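Local coordinates for protein trimethylamine-N-oxide reductase (Haemophilus influenzae, PDB 7L5I) that probably reduces S- or N-oxide substrates at a molybdenum centre carried by two pterin guanine dinucleotides, as a member of the DMSO reductase family, at residues A[76-80]-A[531-535]; A[524-528]-A[590-594]. One frame throughout, in Å; residues are numbered along the deposited sequence.

Contact 1 of 2, residues A[76-80]-A[531-535]; sequences QLYSE and VPPQF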
loop_
_atom_site.group_PDB
_atom_site.type_symbol
_atom_site.label_atom_id
_atom_site.label_comp_id
_atom_site.label_asym_id
_atom_site.label_seq_id
_atom_site.Cartn_x
_atom_site.Cartn_y
_atom_site.Cartn_z
ATOM N N GLN A 76 -2.430 13.645 -17.119
ATOM C CA GLN A 76 -3.375 12.563 -16.861
ATOM C C GLN A 76 -4.548 12.622 -17.830
ATOM O O GLN A 76 -5.084 11.588 -18.228
ATOM C CB GLN A 76 -3.902 12.640 -15.435
ATOM C CG GLN A 76 -2.865 12.287 -14.363
ATOM C CD GLN A 76 -3.458 12.409 -12.971
ATOM O OE1 GLN A 76 -3.342 13.429 -12.302
ATOM N NE2 GLN A 76 -4.140 11.355 -12.545
ATOM N N LEU A 77 -5.014 13.840 -18.135
ATOM C CA LEU A 77 -6.181 14.015 -18.982
ATOM C C LEU A 77 -5.894 13.704 -20.442
ATOM O O LEU A 77 -6.753 13.147 -21.147
ATOM C CB LEU A 77 -6.682 15.452 -18.864
ATOM C CG LEU A 77 -7.518 15.782 -17.642
ATOM C CD1 LEU A 77 -7.760 17.259 -17.556
ATOM C CD2 LEU A 77 -8.817 15.011 -17.720
ATOM N N TYR A 78 -4.721 14.087 -20.934
ATOM C CA TYR A 78 -4.477 14.140 -22.370
ATOM C C TYR A 78 -3.449 13.126 -22.837
ATOM O O TYR A 78 -3.071 13.132 -24.011
ATOM C CB TYR A 78 -4.034 15.551 -22.757
ATOM C CG TYR A 78 -4.966 16.630 -22.283
ATOM C CD1 TYR A 78 -6.333 16.540 -22.507
ATOM C CD2 TYR A 78 -4.486 17.732 -21.581
ATOM C CE1 TYR A 78 -7.208 17.530 -22.050
ATOM C CE2 TYR A 78 -5.340 18.727 -21.134
ATOM C CZ TYR A 78 -6.696 18.626 -21.372
ATOM O OH TYR A 78 -7.536 19.624 -20.925
ATOM N N SER A 79 -3.015 12.230 -21.958
ATOM C CA SER A 79 -1.982 11.272 -22.303
ATOM C C SER A 79 -2.395 10.368 -23.457
ATOM O O SER A 79 -3.524 9.895 -23.540
ATOM C CB SER A 79 -1.651 10.410 -21.077
ATOM O OG SER A 79 -0.786 9.334 -21.427
ATOM N N GLU A 80 -1.430 10.082 -24.331
ATOM C CA GLU A 80 -1.668 9.076 -25.356
ATOM C C GLU A 80 -1.644 7.656 -24.796
ATOM O O GLU A 80 -1.847 6.712 -25.562
ATOM C CB GLU A 80 -0.639 9.241 -26.475
ATOM C CG GLU A 80 -0.867 10.508 -27.311
ATOM C CD GLU A 80 -2.272 10.569 -27.906
ATOM O OE1 GLU A 80 -2.662 9.622 -28.628
ATOM O OE2 GLU A 80 -3.006 11.541 -27.619
ATOM N N VAL A 531 -13.213 19.216 -16.648
ATOM C CA VAL A 531 -13.509 19.117 -18.080
ATOM C C VAL A 531 -14.488 17.981 -18.297
ATOM O O VAL A 531 -14.632 17.089 -17.449
ATOM C CB VAL A 531 -12.243 18.871 -18.912
ATOM C CG1 VAL A 531 -11.208 19.985 -18.739
ATOM C CG2 VAL A 531 -11.638 17.524 -18.518
ATOM N N PRO A 532 -15.138 17.952 -19.452
ATOM C CA PRO A 532 -16.018 16.805 -19.781
ATOM C C PRO A 532 -15.208 15.534 -19.987
ATOM O O PRO A 532 -13.998 15.589 -20.261
ATOM C CB PRO A 532 -16.711 17.238 -21.083
ATOM C CG PRO A 532 -16.319 18.665 -21.318
ATOM C CD PRO A 532 -15.092 18.967 -20.522
ATOM N N PRO A 533 -15.842 14.364 -19.911
ATOM C CA PRO A 533 -15.145 13.120 -20.263
ATOM C C PRO A 533 -14.436 13.198 -21.600
ATOM O O PRO A 533 -14.992 13.675 -22.607
ATOM C CB PRO A 533 -16.278 12.086 -20.286
ATOM C CG PRO A 533 -17.224 12.590 -19.276
ATOM C CD PRO A 533 -17.224 14.100 -19.465
ATOM N N GLN A 534 -13.203 12.725 -21.612
ATOM C CA GLN A 534 -12.335 12.745 -22.771
ATOM C C GLN A 534 -12.532 11.479 -23.592
ATOM O O GLN A 534 -12.934 10.421 -23.081
ATOM C CB GLN A 534 -10.868 12.854 -22.350
ATOM C CG GLN A 534 -10.531 14.077 -21.511
ATOM C CD GLN A 534 -10.750 15.350 -22.277
ATOM O OE1 GLN A 534 -9.996 15.667 -23.197
ATOM N NE2 GLN A 534 -11.804 16.067 -21.932
ATOM N N PHE A 535 -12.215 11.589 -24.886
ATOM C CA PHE A 535 -12.322 10.439 -25.782
ATOM C C PHE A 535 -13.700 9.830 -25.611
ATOM O O PHE A 535 -14.691 10.559 -25.579
ATOM C CB PHE A 535 -11.187 9.464 -25.481
ATOM C CG PHE A 535 -9.826 10.107 -25.510
ATOM C CD1 PHE A 535 -9.312 10.590 -26.690
ATOM C CD2 PHE A 535 -9.072 10.230 -24.345
ATOM C CE1 PHE A 535 -8.048 11.173 -26.743
ATOM C CE2 PHE A 535 -7.811 10.815 -24.383
ATOM C CZ PHE A 535 -7.303 11.288 -25.594
#
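The C-terminal end of helix 73-78 packs against the loop 531-535, which runs between strand 523-527 and helix 540-550 in this bis-pterin molybdoenzyme. The buried part is apolar: the forked end of Leu77 meets one branch of Val531, with Leu77 CD2 3.9 Å from Val531 CG2 and CD1 almost as near. Beside this pair, Gln534 OE1 comes up to the rim of the Tyr78 ring, 3.5 Å from Tyr78 CE1 and near the ring plane, while the amide plane stands 75° from the ring. The amide is steadied by its own loop, because the bend at chi2 (-64°) folds the Gln534 chain back so that NE2 donates to Pro532 O at 2.8 Å. One face of the Tyr78 ring lies over Leu77 CB, and its hydroxyl is hydrogen-bonded to Val54 N of strand 53-59. Farther out, Phe535 approaches the end of the helix obliquely, its CE2 4.1 Å from Leu77 O, a carbonyl that is hydrogen-bonded to Arg82 NH1. Side-chain packing of a helix C-terminus on an irregular loop thus joins the N-terminal part of the molybdopterin oxidoreductase fold to a much later part of the chain.

Contact 2 of 2, residues A[524-528]-A[590-594]; sequences VYPMK and KFWAE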
loop_
_atom_site.group_PDB
_atom_site.type_symbol
_atom_site.label_atom_id
_atom_site.label_comp_id
_atom_site.label_asym_id
_atom_site.label_seq_id
_atom_site.Cartn_x
_atom_site.Cartn_y
_atom_site.Cartn_z
ATOM N N VAL A 524 -13.451 18.976 4.454
ATOM C CA VAL A 524 -14.201 18.399 3.343
ATOM C C VAL A 524 -13.669 19.038 2.068
ATOM O O VAL A 524 -13.652 20.271 1.938
ATOM C CB VAL A 524 -15.707 18.636 3.477
ATOM C CG1 VAL A 524 -16.447 17.953 2.350
ATOM C CG2 VAL A 524 -16.176 18.153 4.807
ATOM N N TYR A 525 -13.190 18.203 1.154
ATOM C CA TYR A 525 -12.614 18.673 -0.097
ATOM C C TYR A 525 -13.600 18.465 -1.235
ATOM O O TYR A 525 -14.011 17.320 -1.487
ATOM C CB TYR A 525 -11.323 17.920 -0.412
ATOM C CG TYR A 525 -10.089 18.238 0.389
ATOM C CD1 TYR A 525 -9.977 19.383 1.167
ATOM C CD2 TYR A 525 -8.990 17.381 0.322
ATOM C CE1 TYR A 525 -8.808 19.645 1.869
ATOM C CE2 TYR A 525 -7.841 17.658 0.984
ATOM C CZ TYR A 525 -7.741 18.778 1.754
ATOM O OH TYR A 525 -6.561 19.024 2.434
ATOM N N PRO A 526 -13.990 19.509 -1.958
ATOM C CA PRO A 526 -14.792 19.309 -3.158
ATOM C C PRO A 526 -13.933 18.748 -4.273
ATOM O O PRO A 526 -12.743 19.047 -4.366
ATOM C CB PRO A 526 -15.282 20.727 -3.495
ATOM C CG PRO A 526 -14.180 21.600 -3.011
ATOM C CD PRO A 526 -13.624 20.937 -1.779
ATOM N N MET A 527 -14.548 17.918 -5.126
ATOM C CA MET A 527 -13.879 17.413 -6.328
ATOM C C MET A 527 -14.730 17.800 -7.530
ATOM O O MET A 527 -15.456 16.975 -8.085
ATOM C CB MET A 527 -13.657 15.895 -6.248
ATOM C CG MET A 527 -12.780 15.449 -5.106
ATOM S SD MET A 527 -12.658 13.652 -4.916
ATOM C CE MET A 527 -11.928 13.231 -6.489
ATOM N N LYS A 528 -14.662 19.070 -7.916
ATOM C CA LYS A 528 -15.540 19.591 -8.952
ATOM C C LYS A 528 -15.005 19.211 -10.331
ATOM O O LYS A 528 -13.797 19.223 -10.565
ATOM C CB LYS A 528 -15.654 21.111 -8.823
ATOM C CG LYS A 528 -16.606 21.746 -9.823
ATOM C CD LYS A 528 -16.829 23.225 -9.504
ATOM C CE LYS A 528 -17.598 23.923 -10.610
ATOM N NZ LYS A 528 -18.965 23.374 -10.789
ATOM N N LYS A 590 -24.434 25.546 -0.990
ATOM C CA LYS A 590 -23.501 26.636 -0.754
ATOM C C LYS A 590 -22.072 26.133 -0.765
ATOM O O LYS A 590 -21.191 26.728 -1.404
ATOM C CB LYS A 590 -23.848 27.307 0.580
ATOM C CG LYS A 590 -23.024 28.515 0.950
ATOM C CD LYS A 590 -23.546 29.078 2.297
ATOM C CE LYS A 590 -23.543 30.592 2.360
ATOM N NZ LYS A 590 -24.582 31.119 3.311
ATOM N N PHE A 591 -21.816 25.007 -0.092
ATOM C CA PHE A 591 -20.475 24.419 -0.138
ATOM C C PHE A 591 -20.053 24.164 -1.574
ATOM O O PHE A 591 -18.922 24.479 -1.968
ATOM C CB PHE A 591 -20.443 23.125 0.680
ATOM C CG PHE A 591 -19.217 22.286 0.450
ATOM C CD1 PHE A 591 -18.031 22.523 1.141
ATOM C CD2 PHE A 591 -19.260 21.272 -0.472
ATOM C CE1 PHE A 591 -16.900 21.741 0.887
ATOM C CE2 PHE A 591 -18.157 20.489 -0.726
ATOM C CZ PHE A 591 -16.974 20.722 -0.039
ATOM N N TRP A 592 -20.944 23.574 -2.372
ATOM C CA TRP A 592 -20.564 23.176 -3.721
ATOM C C TRP A 592 -20.281 24.396 -4.588
ATOM O O TRP A 592 -19.317 24.406 -5.364
ATOM C CB TRP A 592 -21.660 22.307 -4.350
ATOM C CG TRP A 592 -21.155 21.669 -5.576
ATOM C CD1 TRP A 592 -21.459 22.003 -6.861
ATOM C CD2 TRP A 592 -20.163 20.624 -5.654
ATOM N NE1 TRP A 592 -20.738 21.222 -7.733
ATOM C CE2 TRP A 592 -19.945 20.364 -7.017
ATOM C CE3 TRP A 592 -19.457 19.884 -4.702
ATOM C CZ2 TRP A 592 -19.043 19.403 -7.459
ATOM C CZ3 TRP A 592 -18.567 18.929 -5.137
ATOM C CH2 TRP A 592 -18.362 18.695 -6.502
ATOM N N ALA A 593 -21.100 25.448 -4.440
ATOM C CA ALA A 593 -20.898 26.673 -5.216
ATOM C C ALA A 593 -19.595 27.352 -4.851
ATOM O O ALA A 593 -18.920 27.927 -5.716
ATOM C CB ALA A 593 -22.072 27.622 -4.986
ATOM N N GLU A 594 -19.243 27.363 -3.564
ATOM C CA GLU A 594 -18.001 27.994 -3.137
ATOM C C GLU A 594 -16.770 27.269 -3.675
ATOM O O GLU A 594 -15.758 27.914 -3.954
ATOM C CB GLU A 594 -17.989 28.080 -1.608
ATOM C CG GLU A 594 -19.091 29.021 -1.075
ATOM C CD GLU A 594 -19.136 29.214 0.449
ATOM O OE1 GLU A 594 -18.984 28.237 1.237
ATOM O OE2 GLU A 594 -19.361 30.377 0.854
HETATM O O HOH W 1 -19.894 20.637 -10.957
HETATM O O HOH W 2 -19.642 24.904 -8.143
#
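Two adjacent aromatic residues of helix 588-594, Phe591 and Trp592, press against strand 523-527 and the residue that follows it, Lys528, and give the contact its shape. The tip of the Phe591 ring fits between Val524 and Pro526, alternate residues whose side chains start toward the helix. Phe591 CZ lies 3.7 Å from Val524 CG1 and 3.8 Å from Pro526 CD, so a single ring corner touches both side chains while also lying 3.7 Å from the backbone nitrogen, Pro526 N. The extended first torsion of Phe591 (chi1 167°) sends the ring out from the helix to this hollow.

Trp592 takes the next stretch with the benzene end of its indole. Its CZ3 corner meets Pro526 CB at 4.1 Å, so Pro526 CB, which also touches Phe591 CZ, sits in the notch between the two aromatic side chains. Farther along, Trp592 CH2 comes within 3.7 Å of Met527 O, which sits at the edge of the ring, and CZ2 rests 3.8 Å from Lys528 CA. CB and CG of Lys528 run on past CZ2, oblique to the indole, and the bend at chi4 (63°) turns NZ to two waters. One lies in the indole plane and takes a weak bond from Trp592 NE1; the other donates to Trp592 O, so both link the ammonium group to the helix.

The short axes pass 9.1 Å apart at -62°, and the helix lies over one side of the sheet. The Met527 side chain starts away from the helix and touches Thr38 and Ala39 of strand 35-40. Beneath the helix, strand 523-527 runs between strands 512-517 and 598-599; Phe591 also touches Leu513 of the former and meets the ring of Tyr571 in helix 563-580, while Trp592 meets the ring of Phe588 within its own helix.

Overall arrangement
From the N terminus, the chain first passes through helix 73-78, whose end meets its partner in contact 1 some 450 residues later. Strand 523-527 comes before that partner, and residues 524-528 lead after a two-residue step into 531-535, which closes the first loop. Contact 2 closes later, when the chain has run through several helices and reaches helix 588-594. The two loops therefore cross rather than nest: the chain runs under helix 588-594 at 524-528 and, two residues later, reaches the end of helix 73-78. The centres of contacts 1 and 2 are 22 Å apart. Together they tie successive parts of the chain to an early helix and to one about 60 residues farther on.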